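Local coordinates for protein putative lipase (PDB 3BZW) that probably hydrolyses ester bonds of lysophospholipid-like substrates, as a member of the GDSL (SGNH hydrolase) lipase and acylhydrolase family, at residues 98-103 with 141-146; 146-151 with 207-212; 152-157 with 161-166; 201-206 with 213-218. All coordinates share one frame; numbering follows the deposited sequence.

Interaction 1. Residues 98-103 with 141-146; sequences TNDYNS and DTYRGR. With ACT (acetate ion), chain G; SO4 (sulfate ion), chain L.
Asp100 holds CG opposite its carbonyl carbon (chi1 -71°), and Tyr143 holds its ring opposite its backbone N (chi1 -169°), which sets the acid's arm crosswise against the CD1-CE1 edge of the phenol. Asp100 CG lies 3.4 Å from Tyr143 CE1, near the ring plane. From nearly one turn beyond Tyr143 on helix 143-157, Arg146 extends its chain and gives NH1 to Asp100 OD1 at 2.8 Å. That salt bridge is bent (131° at the hydrogen) and meets the oxygen from above the carboxylate plane. NH1 is also held by Gln70 OE1, while Trp71 N donates to Asp100 OD2, so both oxygens of this buried acid are engaged. Asp100 closes the Gly-X-Asn-Asp block of SGNH hydrolases. Its neighbour Asn99, an amide suited to donating, sends ND2 almost straight to OXT of an acetate at 2.8 Å; Ser35 N and Gly68 N bind the same ion, consistent with an oxyanion hole, as does His242 NE2, probably of the family's catalytic histidine. Thr142 is the N-cap of helix 143-157, its OG1 accepting from Gly145 N. Arg144 NH1 and NH2 bind a sulfate that Thr130 of the third subunit shares; both ions probably come from the crystallisation liquor.

Interaction 2. Residues 146-151 with 207-212; sequences RINIGI and NIWGIP
The helical turns carrying Ile151 and Trp209 come within 7.4 Å of each other, CA to CA, and the second segment runs on through Gly210, whose positive phi suits a residue without a side chain. Trp209 keeps CG opposite its carbonyl carbon (chi1 -74°), and its indole reaches across to helix 143-157. Its NE1 donates to Asn148 OD1 at 2.8 Å. The oxygen lies in the plane of the indole, whereas the donor is tilted 20° from the carbonyl plane of the amide, and the two flat groups are steeply inclined. Asparagine suits this buried place because both ends of its amide are used: ND2 donates to Val137 O and Trp110 O, which fixes the rotation that offers OD1 to the indole. Ile151 lies over one face of the ring, toward the rim, with CG2 3.7 Å from Trp209 CB and CD1 3.8 Å from Trp209 CD1. The same Ile151 CD1 touches Ile211 CG2 at 4.2 Å. A leucine in place of Trp209 would probably leave Asn148 OD1 without its indole donor and open a gap beside Ile151. With Ile151 and Ile211 both resting on strand 162-166, this is the packing of two neighbouring helices on one face of the parallel sheet in the alpha/beta/alpha fold of SGNH hydrolases.

Interaction 3. Residues 152-157 with 161-166; sequences TQLKKL and KQIVLL
Ile163 stands on its strand facing Leu154 of the preceding helix, and its side chain carries most of the contact on the strand side. At CB it forks, and the branches take different partners. The shorter one, CG2, opposite the backbone N, ends beside Leu154 CD1 at 4.2 Å and is also 4.0 Å from Ile211 CD1. The longer one starts at CG1, placed opposite the carbonyl carbon (chi1 -52°), and runs on extended (chi2 174°) toward the helix backbone. CG1 serves as a spacer; the methyl beyond it does the touching. Ile163 CD1 lies 3.5 Å from Leu154 O and 4.1 Å from Leu154 CB, and reaches the next peptide at Lys155 N, 4.4 Å away. A branched, extended side chain suits this position, since it can lie beside the leucine with one branch and press a methyl on the helix with the other. The pairing belongs to a beta-alpha-beta crossover: strand 91-95 leads, after a long excursion, into helix 143-157, which covers the sheet before the chain turns back into strand 162-166, parallel to 91-95 and next to it. Leu154 also packs on Val94 of strand 91-95 and on Val74 and Ala78 of helix 74-85, wedged between sheet and neighbouring helix. Lys155 flanks the contact with its aliphatic chain, which is long enough to carry NZ past the apolar layer, where it donates to Gly210 O and binds Gln229 of the fourth subunit.

Interaction 4. Residues 201-206 with 213-218; sequences AIKEAG and VIDFNA
Lys203 and Asp215 reach for each other at a slant, the lysine chain bent by its turn about the CG-CD bond (chi3 67°), so that NZ meets Asp215 OD2 from above the carboxylate plane at 2.9 Å. The other oxygen, OD1, is bonded to Thr167 OG1, which helps fix how the carboxylate is turned. Asn207 of the second subunit adds a weak bond to OD2. Beside the salt bridge, Val213 meets Ile202 at about a right angle, CG1 to Ile202 CG2 at 4.1 Å. Val213 CG2 faces the helix backbone, 3.7 Å from Ile202 O and 3.9 Å from Gly206 CA. Glycine fits at Gly206 because a CB there would come tightly against that methyl, and valine's compact fork suits a strand pressed close to a helix. A methionine replacing Lys203 would probably leave Asp215 OD2 without its charged mate. Asp215 is itself the centre of an inverse gamma turn, Phe216 N bonding to Ile214 O at 2.7 Å, which bends the chain into helix 216-219. Helix 195-210 thus lies against strand 213-214, outermost in this chain's sheet, with helix 143-157 on its flank at Ala201, Ile202 and Ala205, and Leu165 of the adjoining strand packing on Ile202 and Val213.

Overall arrangement
Helix 143-157 runs through interactions 1, 2 and 3, whose centres lie about 14 Å (1 to 2) and 8 Å (2 to 3) apart, and Arg146 belongs to both 1 and 2. Helix 195-210 joins interactions 2 and 4, about 11 Å apart, while 3 and 4 end on neighbouring strands 162-166 and 213-214. Along the chain, interaction 1 closes first; interaction 3 falls within the span bridged by 2, and the segments of 2 and 4 alternate. Interactions 3 and 4 set the two helices on the sheet, and interaction 2 packs them on each other. Interaction 1 ties helix 98-102, whose Asn99 binds the acetate, to the start of helix 143-157, while 2 and 3 both also touch the fourth subunit.

Interaction 1. Residues 98-103 with 141-146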
# COMPACT_ATOMS: atom_id res chain seq x y z
N THR A 98 -17.62 2.87 -27.80
CA THR A 98 -16.33 3.17 -28.40
C THR A 98 -16.33 4.54 -29.09
O THR A 98 -15.31 5.22 -29.14
CB THR A 98 -15.90 2.05 -29.38
OG1 THR A 98 -14.46 2.03 -29.45
CG2 THR A 98 -16.47 2.28 -30.77
N ASN A 99 -17.49 4.96 -29.61
CA ASN A 99 -17.57 6.26 -30.26
C ASN A 99 -17.62 7.41 -29.26
O ASN A 99 -17.25 8.54 -29.58
CB ASN A 99 -18.77 6.31 -31.21
CG ASN A 99 -18.56 5.45 -32.46
OD1 ASN A 99 -17.48 5.46 -33.05
ND2 ASN A 99 -19.60 4.73 -32.87
N ASP A 100 -18.10 7.14 -28.05
CA ASP A 100 -18.13 8.18 -27.02
C ASP A 100 -16.67 8.50 -26.70
O ASP A 100 -16.30 9.65 -26.48
CB ASP A 100 -18.85 7.67 -25.76
CG ASP A 100 -20.34 7.52 -25.98
OD1 ASP A 100 -21.11 8.42 -25.56
OD2 ASP A 100 -20.75 6.50 -26.57
N TYR A 101 -15.84 7.46 -26.68
CA TYR A 101 -14.41 7.65 -26.41
C TYR A 101 -13.80 8.49 -27.53
O TYR A 101 -13.17 9.51 -27.29
CB TYR A 101 -13.68 6.31 -26.34
CG TYR A 101 -12.19 6.42 -26.59
CD1 TYR A 101 -11.33 6.96 -25.63
CD2 TYR A 101 -11.65 6.03 -27.82
CE1 TYR A 101 -9.95 7.11 -25.90
CE2 TYR A 101 -10.30 6.18 -28.10
CZ TYR A 101 -9.45 6.72 -27.14
OH TYR A 101 -8.12 6.87 -27.44
N ASN A 102 -14.01 8.05 -28.77
CA ASN A 102 -13.46 8.75 -29.92
C ASN A 102 -13.94 10.20 -30.04
O ASN A 102 -13.19 11.07 -30.47
CB ASN A 102 -13.80 8.00 -31.21
CG ASN A 102 -13.19 8.65 -32.44
OD1 ASN A 102 -13.89 8.97 -33.40
ND2 ASN A 102 -11.88 8.85 -32.41
N SER A 103 -15.18 10.45 -29.64
CA SER A 103 -15.74 11.79 -29.73
C SER A 103 -15.50 12.66 -28.49
O SER A 103 -16.11 13.72 -28.33
CB SER A 103 -17.24 11.70 -30.03
OG SER A 103 -17.44 11.06 -31.28
N ASP A 141 -24.85 15.31 -21.88
CA ASP A 141 -23.57 16.00 -21.93
C ASP A 141 -22.40 15.12 -21.49
O ASP A 141 -21.26 15.40 -21.82
CB ASP A 141 -23.58 17.26 -21.05
CG ASP A 141 -24.67 18.24 -21.43
OD1 ASP A 141 -24.94 18.41 -22.64
OD2 ASP A 141 -25.25 18.86 -20.51
N THR A 142 -22.70 14.07 -20.74
CA THR A 142 -21.63 13.20 -20.25
C THR A 142 -21.91 11.72 -20.52
O THR A 142 -23.05 11.33 -20.78
CB THR A 142 -21.43 13.38 -18.74
OG1 THR A 142 -22.54 12.82 -18.03
CG2 THR A 142 -21.32 14.86 -18.39
N TYR A 143 -20.86 10.91 -20.45
CA TYR A 143 -20.97 9.48 -20.70
C TYR A 143 -21.80 8.79 -19.62
O TYR A 143 -22.71 8.01 -19.93
CB TYR A 143 -19.57 8.87 -20.75
CG TYR A 143 -19.52 7.45 -21.26
CD1 TYR A 143 -19.95 7.13 -22.55
CD2 TYR A 143 -18.99 6.42 -20.48
CE1 TYR A 143 -19.86 5.83 -23.05
CE2 TYR A 143 -18.90 5.12 -20.96
CZ TYR A 143 -19.32 4.84 -22.25
OH TYR A 143 -19.19 3.56 -22.74
N ARG A 144 -21.51 9.08 -18.36
CA ARG A 144 -22.25 8.48 -17.25
C ARG A 144 -23.70 8.94 -17.33
O ARG A 144 -24.63 8.18 -17.03
CB ARG A 144 -21.63 8.87 -15.91
CG ARG A 144 -20.36 8.08 -15.59
CD ARG A 144 -19.59 8.69 -14.43
NE ARG A 144 -18.51 7.81 -13.98
CZ ARG A 144 -17.53 8.19 -13.17
NH1 ARG A 144 -17.47 9.43 -12.72
NH2 ARG A 144 -16.61 7.31 -12.79
N GLY A 145 -23.90 10.19 -17.74
CA GLY A 145 -25.24 10.72 -17.87
C GLY A 145 -26.00 9.98 -18.95
O GLY A 145 -27.19 9.68 -18.80
N ARG A 146 -25.31 9.68 -20.05
CA ARG A 146 -25.93 8.97 -21.17
C ARG A 146 -26.29 7.54 -20.77
O ARG A 146 -27.31 7.00 -21.22
CB ARG A 146 -24.98 8.94 -22.37
CG ARG A 146 -24.73 10.31 -22.97
CD ARG A 146 -23.75 10.23 -24.13
NE ARG A 146 -23.60 11.52 -24.79
CZ ARG A 146 -22.97 11.69 -25.95
NH1 ARG A 146 -22.45 10.65 -26.58
NH2 ARG A 146 -22.88 12.90 -26.49
C ACT G . -18.12 2.89 -35.22
O ACT G . -17.41 3.24 -36.15
OXT ACT G . -19.28 3.25 -35.18
CH3 ACT G . -17.56 2.01 -34.13
S SO4 L . -14.61 8.82 -10.22
O1 SO4 L . -13.17 8.85 -9.89
O2 SO4 L . -14.97 7.46 -10.68
O3 SO4 L . -15.41 9.15 -9.02
O4 SO4 L . -14.90 9.80 -11.29

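Interaction 2. Residues 146-151 with 207-212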
# COMPACT_ATOMS: atom_id res chain seq x y z
N ARG A 146 -25.31 9.68 -20.05
CA ARG A 146 -25.93 8.97 -21.17
C ARG A 146 -26.29 7.54 -20.77
O ARG A 146 -27.31 7.00 -21.22
CB ARG A 146 -24.98 8.94 -22.37
CG ARG A 146 -24.73 10.31 -22.97
CD ARG A 146 -23.75 10.23 -24.13
NE ARG A 146 -23.60 11.52 -24.79
CZ ARG A 146 -22.97 11.69 -25.95
NH1 ARG A 146 -22.45 10.65 -26.58
NH2 ARG A 146 -22.88 12.90 -26.49
N ILE A 147 -25.45 6.92 -19.95
CA ILE A 147 -25.73 5.56 -19.51
C ILE A 147 -26.94 5.57 -18.58
O ILE A 147 -27.80 4.69 -18.65
CB ILE A 147 -24.50 4.95 -18.78
CG1 ILE A 147 -23.37 4.73 -19.79
CG2 ILE A 147 -24.87 3.62 -18.14
CD1 ILE A 147 -22.05 4.27 -19.18
N ASN A 148 -27.03 6.58 -17.72
CA ASN A 148 -28.17 6.69 -16.81
C ASN A 148 -29.46 6.81 -17.62
O ASN A 148 -30.44 6.12 -17.34
CB ASN A 148 -28.03 7.92 -15.90
CG ASN A 148 -26.99 7.73 -14.81
OD1 ASN A 148 -26.64 6.60 -14.45
ND2 ASN A 148 -26.51 8.84 -14.26
N ILE A 149 -29.45 7.70 -18.61
CA ILE A 149 -30.62 7.91 -19.47
C ILE A 149 -30.93 6.64 -20.27
O ILE A 149 -32.09 6.22 -20.37
CB ILE A 149 -30.38 9.06 -20.47
CG1 ILE A 149 -30.29 10.39 -19.72
CG2 ILE A 149 -31.50 9.09 -21.51
CD1 ILE A 149 -29.83 11.57 -20.58
N GLY A 150 -29.89 6.04 -20.84
CA GLY A 150 -30.07 4.84 -21.64
C GLY A 150 -30.62 3.62 -20.91
O GLY A 150 -31.56 2.98 -21.39
N ILE A 151 -30.05 3.30 -19.76
CA ILE A 151 -30.53 2.15 -19.01
C ILE A 151 -31.93 2.41 -18.47
O ILE A 151 -32.75 1.50 -18.38
CB ILE A 151 -29.55 1.78 -17.86
CG1 ILE A 151 -28.21 1.33 -18.46
CG2 ILE A 151 -30.13 0.66 -17.01
CD1 ILE A 151 -27.17 0.92 -17.45
N ASN A 207 -23.89 -2.87 -11.24
CA ASN A 207 -24.38 -2.75 -9.86
C ASN A 207 -25.17 -1.46 -9.65
O ASN A 207 -26.15 -1.44 -8.92
CB ASN A 207 -23.22 -2.79 -8.87
CG ASN A 207 -22.65 -4.18 -8.70
OD1 ASN A 207 -21.44 -4.38 -8.75
ND2 ASN A 207 -23.52 -5.16 -8.47
N ILE A 208 -24.73 -0.38 -10.29
CA ILE A 208 -25.42 0.89 -10.14
C ILE A 208 -26.88 0.80 -10.59
O ILE A 208 -27.78 1.32 -9.92
CB ILE A 208 -24.73 2.01 -10.94
CG1 ILE A 208 -23.34 2.28 -10.35
CG2 ILE A 208 -25.58 3.28 -10.92
CD1 ILE A 208 -22.50 3.23 -11.18
N TRP A 209 -27.11 0.14 -11.72
CA TRP A 209 -28.47 0.01 -12.26
C TRP A 209 -29.15 -1.35 -12.14
O TRP A 209 -30.36 -1.46 -12.37
CB TRP A 209 -28.49 0.47 -13.72
CG TRP A 209 -28.39 1.95 -13.86
CD1 TRP A 209 -27.26 2.68 -14.10
CD2 TRP A 209 -29.45 2.89 -13.69
NE1 TRP A 209 -27.56 4.02 -14.09
CE2 TRP A 209 -28.89 4.18 -13.83
CE3 TRP A 209 -30.82 2.77 -13.42
CZ2 TRP A 209 -29.66 5.34 -13.72
CZ3 TRP A 209 -31.58 3.93 -13.30
CH2 TRP A 209 -31.00 5.20 -13.46
N GLY A 210 -28.39 -2.38 -11.78
CA GLY A 210 -28.97 -3.70 -11.67
C GLY A 210 -29.17 -4.29 -13.05
O GLY A 210 -30.30 -4.51 -13.49
N ILE A 211 -28.08 -4.55 -13.75
CA ILE A 211 -28.17 -5.09 -15.09
C ILE A 211 -26.92 -5.92 -15.37
O ILE A 211 -25.82 -5.55 -14.97
CB ILE A 211 -28.31 -3.94 -16.13
CG1 ILE A 211 -28.65 -4.50 -17.50
CG2 ILE A 211 -27.02 -3.12 -16.18
CD1 ILE A 211 -29.05 -3.41 -18.51
N PRO A 212 -27.08 -7.07 -16.04
CA PRO A 212 -25.91 -7.89 -16.32
C PRO A 212 -25.00 -7.26 -17.37
O PRO A 212 -25.46 -6.61 -18.31
CB PRO A 212 -26.51 -9.22 -16.79
CG PRO A 212 -27.79 -8.79 -17.44
CD PRO A 212 -28.32 -7.75 -16.48

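Interaction 3. Residues 152-157 with 161-166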
# COMPACT_ATOMS: atom_id res chain seq x y z
N THR A 152 -32.22 3.66 -18.11
CA THR A 152 -33.54 4.02 -17.62
C THR A 152 -34.59 3.71 -18.69
O THR A 152 -35.59 3.04 -18.43
CB THR A 152 -33.62 5.52 -17.26
OG1 THR A 152 -32.87 5.76 -16.07
CG2 THR A 152 -35.07 5.95 -17.05
N GLN A 153 -34.34 4.18 -19.91
CA GLN A 153 -35.25 3.97 -21.02
C GLN A 153 -35.36 2.49 -21.40
O GLN A 153 -36.44 2.01 -21.73
CB GLN A 153 -34.81 4.80 -22.23
CG GLN A 153 -34.89 6.30 -21.98
CD GLN A 153 -36.30 6.75 -21.62
OE1 GLN A 153 -36.48 7.67 -20.82
NE2 GLN A 153 -37.29 6.11 -22.22
N LEU A 154 -34.24 1.77 -21.34
CA LEU A 154 -34.27 0.35 -21.66
C LEU A 154 -35.18 -0.39 -20.67
O LEU A 154 -35.98 -1.24 -21.08
CB LEU A 154 -32.86 -0.24 -21.61
CG LEU A 154 -31.97 0.05 -22.82
CD1 LEU A 154 -30.51 -0.26 -22.51
CD2 LEU A 154 -32.46 -0.79 -24.00
N LYS A 155 -35.05 -0.07 -19.39
CA LYS A 155 -35.85 -0.72 -18.36
C LYS A 155 -37.31 -0.27 -18.40
O LYS A 155 -38.21 -1.05 -18.10
CB LYS A 155 -35.25 -0.47 -16.97
CG LYS A 155 -33.98 -1.29 -16.71
CD LYS A 155 -33.42 -1.01 -15.32
CE LYS A 155 -32.21 -1.88 -15.02
NZ LYS A 155 -32.56 -3.32 -14.81
N LYS A 156 -37.54 0.98 -18.77
CA LYS A 156 -38.90 1.51 -18.86
C LYS A 156 -39.66 0.86 -20.02
O LYS A 156 -40.84 0.54 -19.90
CB LYS A 156 -38.87 3.03 -19.07
CG LYS A 156 -38.63 3.84 -17.80
CD LYS A 156 -38.46 5.32 -18.13
CE LYS A 156 -39.19 6.21 -17.13
NZ LYS A 156 -40.67 6.02 -17.21
N LEU A 157 -38.97 0.66 -21.14
CA LEU A 157 -39.57 0.07 -22.33
C LEU A 157 -39.66 -1.45 -22.30
O LEU A 157 -40.61 -2.04 -22.81
CB LEU A 157 -38.80 0.51 -23.58
CG LEU A 157 -38.81 2.00 -23.92
CD1 LEU A 157 -37.75 2.29 -24.97
CD2 LEU A 157 -40.19 2.42 -24.41
N LYS A 161 -37.84 -7.96 -19.73
CA LYS A 161 -36.94 -8.65 -20.65
C LYS A 161 -35.51 -8.77 -20.14
O LYS A 161 -35.10 -8.07 -19.21
CB LYS A 161 -36.90 -7.92 -21.99
CG LYS A 161 -38.26 -7.66 -22.63
CD LYS A 161 -38.98 -8.95 -23.01
CE LYS A 161 -40.27 -8.63 -23.75
NZ LYS A 161 -41.00 -9.85 -24.19
N GLN A 162 -34.77 -9.68 -20.76
CA GLN A 162 -33.37 -9.89 -20.43
C GLN A 162 -32.60 -8.85 -21.24
O GLN A 162 -32.58 -8.91 -22.47
CB GLN A 162 -32.94 -11.30 -20.85
CG GLN A 162 -31.48 -11.63 -20.58
CD GLN A 162 -31.13 -11.51 -19.11
OE1 GLN A 162 -30.84 -10.42 -18.62
NE2 GLN A 162 -31.17 -12.63 -18.40
N ILE A 163 -31.98 -7.89 -20.56
CA ILE A 163 -31.21 -6.84 -21.23
C ILE A 163 -29.76 -6.93 -20.75
O ILE A 163 -29.49 -6.86 -19.55
CB ILE A 163 -31.77 -5.44 -20.92
CG1 ILE A 163 -33.27 -5.40 -21.19
CG2 ILE A 163 -31.06 -4.40 -21.78
CD1 ILE A 163 -33.94 -4.10 -20.76
N VAL A 164 -28.83 -7.07 -21.69
CA VAL A 164 -27.42 -7.22 -21.33
C VAL A 164 -26.53 -6.18 -22.00
O VAL A 164 -26.71 -5.85 -23.17
CB VAL A 164 -26.93 -8.62 -21.73
CG1 VAL A 164 -25.56 -8.90 -21.10
CG2 VAL A 164 -27.95 -9.67 -21.31
N LEU A 165 -25.55 -5.67 -21.25
CA LEU A 165 -24.62 -4.68 -21.78
C LEU A 165 -23.29 -5.35 -22.12
O LEU A 165 -22.83 -6.23 -21.40
CB LEU A 165 -24.34 -3.58 -20.75
CG LEU A 165 -25.53 -2.85 -20.15
CD1 LEU A 165 -25.03 -1.73 -19.25
CD2 LEU A 165 -26.42 -2.30 -21.26
N LEU A 166 -22.68 -4.93 -23.23
CA LEU A 166 -21.39 -5.46 -23.64
C LEU A 166 -20.39 -4.31 -23.63
O LEU A 166 -20.69 -3.22 -24.13
CB LEU A 166 -21.47 -6.05 -25.06
CG LEU A 166 -22.52 -7.12 -25.36
CD1 LEU A 166 -22.36 -7.58 -26.81
CD2 LEU A 166 -22.38 -8.28 -24.41

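Interaction 4. Residues 201-206 with 213-218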
# COMPACT_ATOMS: atom_id res chain seq x y z
N ALA A 201 -16.94 2.35 -17.02
CA ALA A 201 -18.24 2.94 -16.68
C ALA A 201 -19.36 1.94 -16.96
O ALA A 201 -20.34 1.86 -16.22
CB ALA A 201 -18.46 4.22 -17.47
N ILE A 202 -19.23 1.19 -18.05
CA ILE A 202 -20.25 0.21 -18.39
C ILE A 202 -20.23 -0.91 -17.35
O ILE A 202 -21.28 -1.32 -16.85
CB ILE A 202 -20.02 -0.36 -19.80
CG1 ILE A 202 -20.25 0.74 -20.85
CG2 ILE A 202 -20.97 -1.52 -20.06
CD1 ILE A 202 -19.88 0.34 -22.27
N LYS A 203 -19.04 -1.39 -17.00
CA LYS A 203 -18.93 -2.45 -16.00
C LYS A 203 -19.56 -2.02 -14.68
O LYS A 203 -20.27 -2.79 -14.03
CB LYS A 203 -17.47 -2.83 -15.77
CG LYS A 203 -16.78 -3.38 -17.01
CD LYS A 203 -15.36 -3.87 -16.71
CE LYS A 203 -15.37 -5.09 -15.82
NZ LYS A 203 -14.02 -5.69 -15.68
N GLU A 204 -19.30 -0.78 -14.28
CA GLU A 204 -19.83 -0.23 -13.03
C GLU A 204 -21.35 -0.10 -13.05
O GLU A 204 -22.01 -0.21 -12.01
CB GLU A 204 -19.21 1.13 -12.75
CG GLU A 204 -17.77 1.05 -12.28
CD GLU A 204 -16.99 2.32 -12.55
OE1 GLU A 204 -17.60 3.41 -12.51
OE2 GLU A 204 -15.77 2.23 -12.79
N ALA A 205 -21.91 0.13 -14.23
CA ALA A 205 -23.35 0.29 -14.36
C ALA A 205 -24.10 -0.98 -13.93
O ALA A 205 -25.27 -0.91 -13.55
CB ALA A 205 -23.72 0.66 -15.80
N GLY A 206 -23.43 -2.12 -14.01
CA GLY A 206 -24.06 -3.37 -13.61
C GLY A 206 -24.68 -3.30 -12.22
O GLY A 206 -25.85 -3.64 -12.04
N VAL A 213 -23.70 -7.46 -17.20
CA VAL A 213 -22.72 -6.93 -18.14
C VAL A 213 -21.75 -8.03 -18.51
O VAL A 213 -21.23 -8.72 -17.64
CB VAL A 213 -21.92 -5.76 -17.52
CG1 VAL A 213 -20.85 -5.27 -18.51
CG2 VAL A 213 -22.85 -4.62 -17.14
N ILE A 214 -21.53 -8.21 -19.81
CA ILE A 214 -20.57 -9.20 -20.29
C ILE A 214 -19.35 -8.35 -20.68
O ILE A 214 -19.44 -7.48 -21.54
CB ILE A 214 -21.11 -9.96 -21.53
CG1 ILE A 214 -22.28 -10.86 -21.09
CG2 ILE A 214 -20.00 -10.80 -22.16
CD1 ILE A 214 -22.87 -11.68 -22.21
N ASP A 215 -18.23 -8.60 -20.02
CA ASP A 215 -17.02 -7.83 -20.27
C ASP A 215 -16.33 -8.28 -21.56
O ASP A 215 -15.24 -8.86 -21.54
CB ASP A 215 -16.06 -7.95 -19.08
CG ASP A 215 -14.96 -6.90 -19.09
OD1 ASP A 215 -15.01 -5.99 -19.95
OD2 ASP A 215 -14.06 -6.98 -18.24
N PHE A 216 -16.99 -7.98 -22.67
CA PHE A 216 -16.53 -8.31 -24.01
C PHE A 216 -15.10 -7.84 -24.25
O PHE A 216 -14.31 -8.52 -24.91
CB PHE A 216 -17.48 -7.67 -25.03
CG PHE A 216 -17.91 -8.60 -26.13
CD1 PHE A 216 -18.23 -9.92 -25.87
CD2 PHE A 216 -18.03 -8.13 -27.44
CE1 PHE A 216 -18.67 -10.77 -26.88
CE2 PHE A 216 -18.47 -8.97 -28.46
CZ PHE A 216 -18.79 -10.29 -28.18
N ASN A 217 -14.78 -6.67 -23.71
CA ASN A 217 -13.45 -6.08 -23.84
C ASN A 217 -12.37 -7.09 -23.47
O ASN A 217 -11.31 -7.14 -24.11
CB ASN A 217 -13.35 -4.85 -22.93
CG ASN A 217 -12.00 -4.16 -23.01
OD1 ASN A 217 -11.11 -4.42 -22.21
ND2 ASN A 217 -11.85 -3.27 -24.00
N ALA A 218 -12.63 -7.90 -22.46
CA ALA A 218 -11.66 -8.90 -22.04
C ALA A 218 -11.90 -10.30 -22.60
O ALA A 218 -11.00 -10.91 -23.16
CB ALA A 218 -11.60 -8.96 -20.51